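PDB 4JXR: acetyltransferase from Sinorhizobium meliloti, which probably transfers an acetyl group from acetyl-CoA to an amine such as phosphinothricin, as a GNAT-superfamily enzyme. Local coordinates for residues V57-L60 / V66-Y69; S130-H135 / A160-P165. One frame throughout, in Å; residues are numbered along the deposited sequence. Where two conformers were deposited one is given.

Interaction 1: V57-L60 / V66-Y69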
ATOM      1  N   VAL A  57       9.663  -1.446  18.718  1.00  7.80           N
ATOM      2  CA  VAL A  57      10.451  -2.195  19.662  0.80  8.85           C
ATOM      3  C   VAL A  57      11.833  -2.536  19.126  1.00  8.10           C
ATOM      4  O   VAL A  57      12.066  -2.530  17.909  1.00  8.96           O
ATOM      5  CB  VAL A  57       9.685  -3.475  20.118  0.80  9.99           C
ATOM      6  CG1 VAL A  57       8.285  -3.140  20.681  0.80 11.36           C
ATOM      7  CG2 VAL A  57       9.536  -4.451  19.009  0.80  9.72           C
ATOM      8  N   VAL A  58      12.739  -2.775  20.045  1.00  8.73           N
ATOM      9  CA  VAL A  58      14.082  -3.211  19.715  1.00  8.78           C
ATOM     10  C   VAL A  58      14.389  -4.535  20.412  1.00  9.17           C
ATOM     11  O   VAL A  58      13.835  -4.854  21.466  1.00  9.86           O
ATOM     12  CB  VAL A  58      15.152  -2.168  20.089  1.00  9.48           C
ATOM     13  CG1 VAL A  58      15.012  -0.920  19.225  1.00 10.07           C
ATOM     14  CG2 VAL A  58      15.098  -1.795  21.572  1.00 10.51           C
ATOM     15  N   ALA A  59      15.306  -5.260  19.791  1.00  9.00           N
ATOM     16  CA  ALA A  59      15.943  -6.451  20.371  1.00 10.11           C
ATOM     17  C   ALA A  59      17.385  -6.089  20.731  1.00 10.19           C
ATOM     18  O   ALA A  59      18.061  -5.395  19.975  1.00 10.75           O
ATOM     19  CB  ALA A  59      15.956  -7.613  19.390  1.00 10.75           C
ATOM     20  N   LEU A  60      17.802  -6.572  21.882  1.00 11.44           N
ATOM     21  CA  LEU A  60      19.111  -6.251  22.441  1.00 12.41           C
ATOM     22  C   LEU A  60      19.972  -7.479  22.565  1.00 13.60           C
ATOM     23  O   LEU A  60      19.503  -8.578  22.833  1.00 15.09           O
ATOM     24  CB  LEU A  60      18.940  -5.734  23.871  1.00 13.44           C
ATOM     25  CG  LEU A  60      17.962  -4.576  24.069  1.00 14.25           C
ATOM     26  CD1 LEU A  60      17.927  -4.153  25.543  1.00 16.26           C
ATOM     27  CD2 LEU A  60      18.229  -3.384  23.146  1.00 14.66           C
ATOM     28  N   VAL A  66      21.430  -2.491  20.645  1.00 13.08           N
ATOM     29  CA  VAL A  66      20.331  -2.810  19.724  1.00 12.01           C
ATOM     30  C   VAL A  66      20.858  -3.592  18.557  1.00 12.07           C
ATOM     31  O   VAL A  66      21.756  -3.128  17.854  1.00 14.32           O
ATOM     32  CB  VAL A  66      19.690  -1.502  19.250  1.00 12.18           C
ATOM     33  CG1 VAL A  66      18.723  -1.756  18.115  1.00 11.92           C
ATOM     34  CG2 VAL A  66      18.993  -0.807  20.420  1.00 13.46           C
ATOM     35  N   ILE A  67      20.275  -4.773  18.313  1.00 10.77           N
ATOM     36  CA  ILE A  67      20.674  -5.647  17.211  1.00 11.45           C
ATOM     37  C   ILE A  67      19.550  -5.950  16.229  1.00 10.34           C
ATOM     38  O   ILE A  67      19.762  -6.614  15.243  1.00 11.05           O
ATOM     39  CB  ILE A  67      21.334  -6.944  17.737  1.00 12.44           C
ATOM     40  CG1 ILE A  67      20.388  -7.706  18.649  1.00 14.49           C
ATOM     41  CG2 ILE A  67      22.652  -6.585  18.455  1.00 15.12           C
ATOM     42  CD1 ILE A  67      20.863  -9.063  19.051  1.00 15.10           C
ATOM     43  N   GLY A  68      18.345  -5.452  16.505  1.00  9.60           N
ATOM     44  CA  GLY A  68      17.229  -5.575  15.600  1.00  9.22           C
ATOM     45  C   GLY A  68      16.127  -4.674  16.075  1.00  8.65           C
ATOM     46  O   GLY A  68      16.146  -4.205  17.201  1.00  9.47           O
ATOM     47  N   TYR A  69      15.121  -4.456  15.200  1.00  8.60           N
ATOM     48  CA  TYR A  69      13.975  -3.636  15.604  1.00  8.19           C
ATOM     49  C   TYR A  69      12.772  -4.071  14.795  1.00  7.70           C
ATOM     50  O   TYR A  69      12.891  -4.745  13.768  1.00  8.50           O
ATOM     51  CB  TYR A  69      14.258  -2.141  15.465  1.00  8.92           C
ATOM     52  CG  TYR A  69      14.324  -1.630  14.045  1.00  8.33           C
ATOM     53  CD1 TYR A  69      15.522  -1.663  13.311  1.00  8.51           C
ATOM     54  CD2 TYR A  69      13.239  -1.105  13.418  1.00  8.66           C
ATOM     55  CE1 TYR A  69      15.580  -1.210  12.041  1.00  8.89           C
ATOM     56  CE2 TYR A  69      13.291  -0.658  12.144  1.00  9.30           C
ATOM     57  CZ  TYR A  69      14.464  -0.681  11.431  1.00  9.16           C
ATOM     58  OH  TYR A  69      14.573  -0.240  10.139  1.00 10.54           O
TER

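Interaction 2: S130-H135 / A160-P165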
ATOM      1  N   SER A 130      12.670 -17.114   3.724  1.00  9.82           N
ATOM      2  CA  SER A 130      12.899 -17.113   5.139  1.00 10.28           C
ATOM      3  C   SER A 130      11.916 -16.208   5.865  1.00  9.46           C
ATOM      4  O   SER A 130      11.487 -16.515   6.967  1.00 10.22           O
ATOM      5  CB  SER A 130      14.327 -16.732   5.439  1.00 11.72           C
ATOM      6  OG  SER A 130      15.167 -17.775   4.921  1.00 14.14           O
ATOM      7  N   SER A 131      11.577 -15.081   5.273  0.80  9.20           N
ATOM      8  CA  SER A 131      10.605 -14.161   5.870  0.80  9.39           C
ATOM      9  C   SER A 131       9.192 -14.741   5.776  0.80  8.49           C
ATOM     10  O   SER A 131       8.402 -14.632   6.720  0.80  8.79           O
ATOM     11  CB  SER A 131      10.667 -12.814   5.177  0.80 10.03           C
ATOM     12  OG  SER A 131       9.714 -11.950   5.747  0.80 10.64           O
ATOM     13  N   ILE A 132       8.848 -15.357   4.652  1.00  8.30           N
ATOM     14  CA  ILE A 132       7.577 -16.030   4.546  1.00  8.21           C
ATOM     15  C   ILE A 132       7.411 -17.047   5.663  1.00  8.45           C
ATOM     16  O   ILE A 132       6.373 -17.142   6.306  1.00  8.76           O
ATOM     17  CB  ILE A 132       7.387 -16.623   3.131  1.00  8.78           C
ATOM     18  CG1 ILE A 132       7.281 -15.520   2.082  1.00  9.45           C
ATOM     19  CG2 ILE A 132       6.191 -17.545   3.088  1.00  9.28           C
ATOM     20  CD1 ILE A 132       7.188 -16.023   0.660  1.00 10.42           C
ATOM     21  N   ALA A 133       8.464 -17.845   5.889  1.00  8.34           N
ATOM     22  CA  ALA A 133       8.420 -18.917   6.879  1.00  8.57           C
ATOM     23  C   ALA A 133       8.307 -18.353   8.307  1.00  8.39           C
ATOM     24  O   ALA A 133       7.619 -18.922   9.130  1.00  9.12           O
ATOM     25  CB  ALA A 133       9.628 -19.814   6.749  1.00  8.98           C
ATOM     26  N   LEU A 134       9.032 -17.283   8.588  1.00  8.50           N
ATOM     27  CA  LEU A 134       8.895 -16.626   9.890  1.00  9.46           C
ATOM     28  C   LEU A 134       7.459 -16.249  10.182  1.00  8.72           C
ATOM     29  O   LEU A 134       6.929 -16.480  11.249  1.00  9.55           O
ATOM     30  CB  LEU A 134       9.803 -15.369   9.910  1.00 10.13           C
ATOM     31  CG  LEU A 134       9.554 -14.418  11.099  1.00 12.41           C
ATOM     32  CD1 LEU A 134       9.807 -15.083  12.433  1.00 16.08           C
ATOM     33  CD2 LEU A 134      10.379 -13.154  10.922  1.00 14.89           C
ATOM     34  N   HIS A 135       6.836 -15.619   9.180  1.00  8.20           N
ATOM     35  CA  HIS A 135       5.453 -15.202   9.355  1.00  8.52           C
ATOM     36  C   HIS A 135       4.524 -16.404   9.455  1.00  8.33           C
ATOM     37  O   HIS A 135       3.625 -16.420  10.283  1.00  8.57           O
ATOM     38  CB  HIS A 135       5.043 -14.255   8.245  1.00  8.43           C
ATOM     39  CG  HIS A 135       5.649 -12.889   8.377  1.00  7.80           C
ATOM     40  ND1 HIS A 135       6.932 -12.578   8.005  1.00  9.08           N
ATOM     41  CD2 HIS A 135       5.158 -11.766   8.917  1.00  8.62           C
ATOM     42  CE1 HIS A 135       7.179 -11.303   8.316  1.00  9.52           C
ATOM     43  NE2 HIS A 135       6.110 -10.786   8.871  1.00  9.35           N
ATOM     44  N   ALA A 160       5.325 -10.722  -1.705  1.00  8.23           N
ATOM     45  CA  ALA A 160       4.340 -11.628  -1.111  1.00  8.64           C
ATOM     46  C   ALA A 160       3.501 -10.887  -0.091  1.00  8.69           C
ATOM     47  O   ALA A 160       3.990 -10.038   0.632  1.00 11.01           O
ATOM     48  CB  ALA A 160       5.007 -12.803  -0.449  1.00 10.20           C
ATOM     49  N   PHE A 161       2.220 -11.200  -0.046  1.00  8.66           N
ATOM     50  CA  PHE A 161       1.276 -10.632   0.932  1.00  8.36           C
ATOM     51  C   PHE A 161       0.799 -11.753   1.823  1.00  9.05           C
ATOM     52  O   PHE A 161       0.310 -12.779   1.324  1.00 10.47           O
ATOM     53  CB  PHE A 161       0.088 -10.016   0.228  1.00 10.81           C
ATOM     54  CG  PHE A 161       0.425  -8.676  -0.432  1.00 12.12           C
ATOM     55  CD1 PHE A 161       1.352  -8.552  -1.456  1.00 13.99           C
ATOM     56  CD2 PHE A 161      -0.120  -7.541   0.015  1.00 17.86           C
ATOM     57  CE1 PHE A 161       1.657  -7.321  -2.034  1.00 17.23           C
ATOM     58  CE2 PHE A 161       0.188  -6.293  -0.575  1.00 23.52           C
ATOM     59  CZ  PHE A 161       1.095  -6.243  -1.577  1.00 20.91           C
HETATM   60  N   MSE A 162       0.928 -11.570   3.121  1.00  8.31           N
HETATM   61  CA  MSE A 162       0.453 -12.553   4.098  1.00  8.30           C
HETATM   62  C   MSE A 162      -0.425 -11.850   5.106  1.00  7.84           C
HETATM   63  O   MSE A 162      -0.322 -10.636   5.299  1.00  9.13           O
HETATM   64  CB  MSE A 162       1.601 -13.218   4.813  1.00  9.53           C
HETATM   65  CG  MSE A 162       2.626 -13.819   3.827  1.00 10.60           C
HETATM   66 SE   MSE A 162       3.991 -14.827   4.742  1.00 13.03          SE
HETATM   67  CE  MSE A 162       2.977 -16.380   5.224  1.00 11.03           C
ATOM     68  N   GLN A 163      -1.255 -12.609   5.804  1.00  7.81           N
ATOM     69  CA  GLN A 163      -2.217 -11.995   6.737  1.00  7.96           C
ATOM     70  C   GLN A 163      -2.462 -12.938   7.908  1.00  7.67           C
ATOM     71  O   GLN A 163      -2.513 -14.145   7.729  1.00  8.44           O
ATOM     72  CB  GLN A 163      -3.520 -11.672   6.038  1.00  7.94           C
ATOM     73  CG  GLN A 163      -4.494 -10.857   6.843  1.00  8.93           C
ATOM     74  CD  GLN A 163      -5.684 -10.429   6.027  1.00  9.04           C
ATOM     75  OE1 GLN A 163      -5.631 -10.371   4.807  1.00 11.40           O
ATOM     76  NE2 GLN A 163      -6.743 -10.111   6.722  1.00  9.04           N
ATOM     77  N   ARG A 164      -2.717 -12.363   9.071  1.00  8.26           N
ATOM     78  CA  ARG A 164      -3.079 -13.039  10.318  0.50  8.53           C
ATOM     79  C   ARG A 164      -4.266 -12.210  10.912  1.00  8.80           C
ATOM     80  O   ARG A 164      -4.083 -11.013  11.077  1.00  9.19           O
ATOM     81  CB  ARG A 164      -1.879 -13.043  11.297  0.50  7.57           C
ATOM     82  CG  ARG A 164      -2.121 -13.932  12.521  0.50  8.47           C
ATOM     83  CD  ARG A 164      -1.084 -13.625  13.607  0.50  8.46           C
ATOM     84  NE  ARG A 164      -1.106 -14.510  14.757  0.50  9.51           N
ATOM     85  CZ  ARG A 164      -1.865 -14.390  15.838  0.50  8.77           C
ATOM     86  NH1 ARG A 164      -2.866 -13.514  15.895  0.50  9.43           N
ATOM     87  NH2 ARG A 164      -1.601 -15.170  16.874  0.50  9.54           N
ATOM     88  N   PRO A 165      -5.365 -12.817  11.403  1.00  8.73           N
ATOM     89  CA  PRO A 165      -6.307 -12.073  12.231  1.00  8.69           C
ATOM     90  C   PRO A 165      -5.651 -11.787  13.573  1.00  8.38           C
ATOM     91  O   PRO A 165      -4.771 -12.519  14.019  1.00  9.84           O
ATOM     92  CB  PRO A 165      -7.485 -13.026  12.372  1.00 10.89           C
ATOM     93  CG  PRO A 165      -6.859 -14.381  12.285  1.00 14.57           C
ATOM     94  CD  PRO A 165      -5.753 -14.227  11.266  1.00 11.56           C
TER

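Interaction 1: V57-L60 / V66-Y69
A classic beta bulge in the hairpin of strands 56-60 and 66-74 of the GNAT sheet brings Ile-67 and Gly-68 together opposite Ala-59. The carbonyl oxygen of Ala-59 serves both: Ile-67 N reaches Ala-59 O at 2.8 Å in a nearly straight bond (172°), while Gly-68 N makes only a weak one to the same oxygen, at 3.5 Å. Ala-59 N returns a bond of 2.9 Å to Gly-68 O. Val-58 pairs with Tyr-69, non-hydrogen-bonded, in step with Ala-59 and Gly-68; past Ala-59 the extra residue shifts the register by one, and Leu-60 pairs with Val-66, again non-hydrogen-bonded. On their shared face the valines cross at about a right angle, Val-58 CG1 lying 4.0 Å from Val-66 CG1. With CG1 anti to the backbone N of Val-66 (chi1 170°), CG2 lies beside that N and meets Leu-60 CD2 at 3.8 Å. Tyr-69 touches Val-58 CG1 through CB alone; its ring leads off to Tyr-90 and helix 14-27. At the bulge Ile-67 swings out of the regular pattern, and its CG1 packs against Ala-59 O at 3.5 Å. Gly-68, across from the methyl of Ala-59, lies close to the side chain of Leu-91, a residue of the acetyl-CoA site. Three backbone bonds, one weak, thus fix the bulge, and a small apolar cluster of Val-58, Leu-60, Val-66 and Tyr-69 CB packs on one face; the shared oxygen of Ala-59 ties the irregular pair to one residue of the opposite strand.

Interaction 2: S130-H135 / A160-P165
Ala-160 opens the contact with its methyl, which meets the end of the Ile-132 side chain, CB to CD1 4.0 Å apart. Phe-161 points to the other face of the sheet, where its ring meets Phe-161 of the second subunit. Selenomethionine Met-162 carries most of the contact. Its CG stands anti to its own carbonyl carbon (chi1 -53°) and the chain then bends at chi3 (74°), bringing SE and CE up under the helix. SE lies 3.7 Å from His-135 CB and 3.9 Å from Ile-132 CG2, whose side chain it crosses at about a right angle, and CE comes within 3.6 Å of the Ile-132 carbonyl oxygen. The selenium approaches the His-135 ring obliquely, 5.3 Å from SE to the ring centroid. That ring is held at both nitrogens: ND1 donates to Ser-131 O at 2.8 Å, with the oxygen in the ring plane, and NE2 is hydrogen-bonded to Asp-87 OD2. Ser-131 O also accepts from His-135 N, the two donors reaching it from opposite faces of its carbonyl plane. The helix segment begins with Ser-130, which binds acetyl-CoA. Gln-163 NE2 bonds to Lys-147 O of the second subunit. Segments 130-135 and 160-165 run nearly parallel, their axes 9.9 Å apart at closest approach, with Ala-122 and Ile-124 of strand 119-125 touching His-135, helix 100-115 alongside, and strand 141-152 flanking Ala-160.

Both contacts are largely buried and belong to the same mixed sheet, but they lie in different parts of it, with centres about 20 Å apart and nearest atoms about 9 Å apart. Interaction 1 joins two neighbouring strands, so backbone hydrogen bonds dominate and its side chains add a small apolar patch. Interaction 2 sets a helix on a strand; no hydrogen bond crosses it, and apolar and selenium contacts do the work, while the polar bonds of its histidine run within the helix and to Asp-87. Residues of the acetyl-CoA site lie near each: Leu-91 by 66-69, and Ser-130 within 130-135. Helix 100-115 touches side chains of both contacts.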